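Local coordinates for protein clostridium acetobutylicum Q97KL0 (Clostridium acetobutylicum, PDB 1XBF) that is of unknown function, a member of the uncharacterised UPF0047 (YjbQ) family that assembles as a trimer, at residues V4-L9 with D124-V129; L23-V28 with G104-G109. All blocks are in the same frame, centred on the assembly; numbering follows the deposited sequence.

Interaction 1: residues V4-L9 with D124-V129; sequences VIEYSL and DRKVFV. With SO4 (sulfate ion), chain D.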
# COMPACT_ATOMS: atom_id res chain seq x y z
N VAL A 4 -9.30 -13.42 -13.63
CA VAL A 4 -8.18 -13.49 -12.65
C VAL A 4 -7.66 -14.92 -12.49
O VAL A 4 -8.43 -15.88 -12.52
CB VAL A 4 -8.63 -13.00 -11.25
CG1 VAL A 4 -9.13 -11.57 -11.34
CG2 VAL A 4 -9.72 -13.90 -10.70
N ILE A 5 -6.34 -15.05 -12.33
CA ILE A 5 -5.74 -16.37 -12.14
C ILE A 5 -5.15 -16.48 -10.75
O ILE A 5 -4.58 -15.52 -10.22
CB ILE A 5 -4.65 -16.67 -13.20
CG1 ILE A 5 -3.54 -15.62 -13.15
CG2 ILE A 5 -5.27 -16.70 -14.59
CD1 ILE A 5 -3.92 -14.28 -13.76
N GLU A 6 -5.30 -17.65 -10.15
CA GLU A 6 -4.79 -17.89 -8.81
C GLU A 6 -3.58 -18.82 -8.84
O GLU A 6 -3.68 -19.95 -9.31
CB GLU A 6 -5.91 -18.51 -7.96
CG GLU A 6 -7.14 -17.62 -7.85
CD GLU A 6 -8.35 -18.34 -7.31
OE1 GLU A 6 -8.26 -18.92 -6.20
OE2 GLU A 6 -9.40 -18.32 -7.99
N TYR A 7 -2.45 -18.33 -8.35
CA TYR A 7 -1.23 -19.13 -8.31
C TYR A 7 -1.04 -19.69 -6.91
O TYR A 7 -1.46 -19.09 -5.93
CB TYR A 7 -0.01 -18.28 -8.68
CG TYR A 7 0.01 -17.81 -10.12
CD1 TYR A 7 -0.08 -16.45 -10.43
CD2 TYR A 7 0.13 -18.72 -11.17
CE1 TYR A 7 -0.03 -16.01 -11.75
CE2 TYR A 7 0.18 -18.29 -12.50
CZ TYR A 7 0.10 -16.93 -12.78
OH TYR A 7 0.15 -16.50 -14.08
N SER A 8 -0.41 -20.86 -6.83
CA SER A 8 -0.18 -21.51 -5.55
C SER A 8 1.27 -21.29 -5.10
O SER A 8 2.19 -21.39 -5.91
CB SER A 8 -0.48 -23.01 -5.68
OG SER A 8 -0.20 -23.70 -4.47
N LEU A 9 1.45 -20.99 -3.82
CA LEU A 9 2.78 -20.74 -3.26
C LEU A 9 3.05 -21.59 -2.04
O LEU A 9 2.19 -21.75 -1.18
CB LEU A 9 2.93 -19.27 -2.84
CG LEU A 9 3.20 -18.15 -3.84
CD1 LEU A 9 4.53 -18.39 -4.53
CD2 LEU A 9 2.07 -18.08 -4.85
N ASP A 124 0.79 -23.23 2.73
CA ASP A 124 0.43 -23.31 1.32
C ASP A 124 -0.36 -22.04 1.07
O ASP A 124 -1.48 -21.90 1.56
CB ASP A 124 -0.44 -24.54 1.05
CG ASP A 124 0.29 -25.85 1.31
OD1 ASP A 124 1.28 -26.12 0.60
OD2 ASP A 124 -0.12 -26.59 2.22
N ARG A 125 0.21 -21.11 0.33
CA ARG A 125 -0.44 -19.83 0.07
C ARG A 125 -0.95 -19.65 -1.35
O ARG A 125 -0.66 -20.45 -2.23
CB ARG A 125 0.52 -18.69 0.40
CG ARG A 125 1.15 -18.75 1.79
CD ARG A 125 0.13 -18.49 2.89
NE ARG A 125 0.76 -17.83 4.03
CZ ARG A 125 0.10 -17.39 5.10
NH1 ARG A 125 -1.21 -17.55 5.18
NH2 ARG A 125 0.75 -16.77 6.07
N LYS A 126 -1.70 -18.57 -1.55
CA LYS A 126 -2.25 -18.22 -2.85
C LYS A 126 -1.95 -16.75 -3.12
O LYS A 126 -1.71 -15.96 -2.21
CB LYS A 126 -3.77 -18.42 -2.86
CG LYS A 126 -4.24 -19.87 -2.81
CD LYS A 126 -3.92 -20.60 -4.11
CE LYS A 126 -4.71 -21.89 -4.22
NZ LYS A 126 -6.18 -21.63 -4.17
N VAL A 127 -1.96 -16.39 -4.39
CA VAL A 127 -1.74 -15.01 -4.77
C VAL A 127 -2.60 -14.81 -6.00
O VAL A 127 -2.57 -15.63 -6.92
CB VAL A 127 -0.24 -14.72 -5.07
CG1 VAL A 127 0.20 -15.44 -6.33
CG2 VAL A 127 -0.02 -13.22 -5.20
N PHE A 128 -3.41 -13.75 -6.01
CA PHE A 128 -4.28 -13.48 -7.14
C PHE A 128 -3.65 -12.41 -8.03
O PHE A 128 -3.09 -11.43 -7.54
CB PHE A 128 -5.65 -12.98 -6.70
CG PHE A 128 -6.30 -13.81 -5.63
CD1 PHE A 128 -6.07 -15.18 -5.54
CD2 PHE A 128 -7.20 -13.22 -4.74
CE1 PHE A 128 -6.72 -15.95 -4.58
CE2 PHE A 128 -7.86 -13.99 -3.78
CZ PHE A 128 -7.62 -15.36 -3.70
N VAL A 129 -3.77 -12.60 -9.34
CA VAL A 129 -3.23 -11.65 -10.29
C VAL A 129 -4.32 -11.27 -11.28
O VAL A 129 -4.86 -12.13 -11.99
CB VAL A 129 -2.03 -12.24 -11.07
CG1 VAL A 129 -1.46 -11.20 -12.01
CG2 VAL A 129 -0.97 -12.72 -10.10
S SO4 D . -4.47 -16.35 6.56
O1 SO4 D . -4.54 -17.36 7.62
O2 SO4 D . -5.40 -15.25 6.87
O3 SO4 D . -3.09 -15.84 6.48
O4 SO4 D . -4.83 -16.96 5.27
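Strand residues 5-9 run antiparallel to 124-129, with 151° between their local N-to-C directions, and are joined by six backbone hydrogen bonds in three reciprocal pairs: Ile5 with Val129, Tyr7 with Val127 and Leu9 with Arg125. The ladder tightens toward Leu9, where Arg125 N reaches Leu9 O at 2.6 Å, while Ile5 N lies 3.3 Å from Val129 O. On the face of the sheet that carries Tyr7, Val127 CG1 touches both Tyr7 CB, at 3.7 Å, and Leu9 CD2, at 3.6 Å, two neighbours on the same side of it. Val129 CG2 meets the Tyr7 ring at its edge, in the ring plane, 3.8 Å from CE1. The pair forms one margin of the five-stranded antiparallel sheet, with 5-10 outermost within the chain and 124-133 next to it; helix 21-31 covers Tyr7 and Val129 through Ala27. On the other face Glu6 and Phe128 lie side by side, Glu6 CG 3.5 Å from Phe128 CD1, with carboxylate and ring planes 77° apart. Lys126, bent at chi2 and chi4, brings NZ to 4.0 Å from Glu6 OE1, a long salt bridge. The Phe128 ring also receives a cation-pi contact from Lys107 of a second subunit. The guanidinium of Arg125 forms a salt bridge with Glu118 through NH2, and its NH1 donates to O3 of a sulfate ion at 2.9 Å, which Thr45, Thr46 and Arg123 also bind.

Interaction 2: residues L23-V28 with G104-G109; sequences LVKKAV and GKLKLG
Leu106 reaches from the short strand 105-106 onto helix 21-31 and buries more surface than any other residue of this contact. Its CA-CB bond is directed at the helix, and CG stands anti to the carbonyl carbon (chi1 -67°), with CD1 continuing the extended line of the chain (chi2 174°) while CD2 branches off beside it. CB and CG make no close approach to the helical segment; the two methyls do the touching. CD1 takes the side of Lys25, 3.5 Å from Lys25 CG, and also meets Val24 CG1 at 3.6 Å. CD2 faces the next turn, 3.8 Å from Val28 CG2, and lies 3.9 Å from Val24 CG1. Val24 CG1 is therefore touched by both branches of the leucine, whose side chain crosses that of Val24 at about a right angle, whereas Lys25 and Val28 meet it obliquely.

Val24 and Val28 are one turn apart, joined by the helical hydrogen bond from Val28 N to Val24 O, and hold the same rotamer, with CG1 anti to the backbone N in each. In Val28 this carries CG1 to 3.7 Å from Gly104 O, a van der Waals contact at the start of the other segment. No hydrogen bond links the two segments, and the aliphatic part of Lys25 borders the apolar patch on its exposed side.

The helix lies across one face of the five-stranded sheet: Val24 packs on Val40 of strand 37-41 and Val28 on Ile101 and Ile131, while Leu106, from strand 105-106, outermost within the chain, also rests on Ala38 and Ile99.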
# COMPACT_ATOMS: atom_id res chain seq x y z
N LEU A 23 5.76 -14.90 -11.81
CA LEU A 23 4.35 -15.25 -11.78
C LEU A 23 3.47 -14.13 -12.33
O LEU A 23 2.46 -14.40 -12.99
CB LEU A 23 3.91 -15.57 -10.35
CG LEU A 23 3.80 -17.06 -10.00
CD1 LEU A 23 5.10 -17.77 -10.32
CD2 LEU A 23 3.44 -17.21 -8.53
N VAL A 24 3.84 -12.89 -12.06
CA VAL A 24 3.07 -11.74 -12.55
C VAL A 24 3.25 -11.60 -14.05
O VAL A 24 2.32 -11.23 -14.76
CB VAL A 24 3.51 -10.42 -11.85
CG1 VAL A 24 2.64 -9.27 -12.34
CG2 VAL A 24 3.38 -10.56 -10.33
N LYS A 25 4.45 -11.89 -14.54
CA LYS A 25 4.73 -11.80 -15.97
C LYS A 25 4.02 -12.93 -16.71
O LYS A 25 3.56 -12.77 -17.83
CB LYS A 25 6.23 -11.87 -16.24
CG LYS A 25 7.00 -10.67 -15.73
CD LYS A 25 8.48 -10.79 -16.05
CE LYS A 25 9.24 -9.55 -15.63
NZ LYS A 25 10.70 -9.68 -15.94
N LYS A 26 3.94 -14.09 -16.05
CA LYS A 26 3.26 -15.23 -16.65
C LYS A 26 1.80 -14.85 -16.89
O LYS A 26 1.23 -15.13 -17.94
CB LYS A 26 3.33 -16.45 -15.71
CG LYS A 26 2.58 -17.67 -16.24
CD LYS A 26 2.54 -18.82 -15.24
CE LYS A 26 3.91 -19.39 -14.96
NZ LYS A 26 3.83 -20.58 -14.06
N ALA A 27 1.20 -14.19 -15.90
CA ALA A 27 -0.20 -13.76 -16.01
C ALA A 27 -0.38 -12.72 -17.10
O ALA A 27 -1.40 -12.71 -17.78
CB ALA A 27 -0.69 -13.22 -14.66
N VAL A 28 0.61 -11.85 -17.27
CA VAL A 28 0.55 -10.81 -18.29
C VAL A 28 0.60 -11.38 -19.71
O VAL A 28 -0.14 -10.94 -20.59
CB VAL A 28 1.69 -9.78 -18.13
CG1 VAL A 28 1.65 -8.78 -19.28
CG2 VAL A 28 1.54 -9.05 -16.81
N GLY A 104 3.17 -4.84 -23.41
CA GLY A 104 3.20 -6.23 -22.98
C GLY A 104 4.18 -6.53 -21.87
O GLY A 104 4.38 -7.70 -21.52
N LYS A 105 4.81 -5.51 -21.30
CA LYS A 105 5.77 -5.73 -20.22
C LYS A 105 5.46 -4.94 -18.95
O LYS A 105 4.87 -3.86 -19.00
CB LYS A 105 7.18 -5.37 -20.68
CG LYS A 105 7.71 -6.25 -21.81
CD LYS A 105 9.14 -5.87 -22.17
CE LYS A 105 9.69 -6.79 -23.26
NZ LYS A 105 11.10 -6.45 -23.61
N LEU A 106 5.86 -5.50 -17.82
CA LEU A 106 5.65 -4.84 -16.54
C LEU A 106 6.61 -3.66 -16.51
O LEU A 106 7.82 -3.82 -16.64
CB LEU A 106 5.94 -5.80 -15.39
CG LEU A 106 4.99 -7.00 -15.21
CD1 LEU A 106 5.52 -7.92 -14.12
CD2 LEU A 106 3.60 -6.51 -14.86
N LYS A 107 6.06 -2.46 -16.33
CA LYS A 107 6.87 -1.25 -16.30
C LYS A 107 7.42 -0.97 -14.91
O LYS A 107 6.90 -0.13 -14.18
CB LYS A 107 6.02 -0.07 -16.78
CG LYS A 107 6.79 1.18 -17.12
CD LYS A 107 5.87 2.18 -17.80
CE LYS A 107 6.58 3.50 -18.07
NZ LYS A 107 7.83 3.32 -18.84
N LEU A 108 8.48 -1.68 -14.53
CA LEU A 108 9.09 -1.45 -13.23
C LEU A 108 10.58 -1.18 -13.31
O LEU A 108 11.19 -1.33 -14.37
CB LEU A 108 8.79 -2.64 -12.30
CG LEU A 108 8.92 -4.06 -12.83
CD1 LEU A 108 10.38 -4.45 -12.91
CD2 LEU A 108 8.17 -5.00 -11.90
N GLY A 109 11.16 -0.76 -12.20
CA GLY A 109 12.58 -0.46 -12.16
C GLY A 109 13.45 -1.64 -12.54
O GLY A 109 13.01 -2.78 -12.48

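From the N terminus the chain enters through residues 4-9, most of them on strand 5-10, which is outermost within the chain in the five-stranded sheet, and soon forms helix 21-31. Interaction 2 closes a loop of 75 intervening residues when the chain returns to 104-109, at the opposite margin of that sheet. Interaction 1 closes later, once 124-129 pairs with the first strand, so the loop of interaction 2 is nested inside it. The helix bridges the two: Ala27 packs against Ile5 and Tyr7 of the first strand as well as Val129 of its partner, while Val24 and Val28 meet Leu106 at the far margin. Both ends of the sheet are thereby tied to one helix.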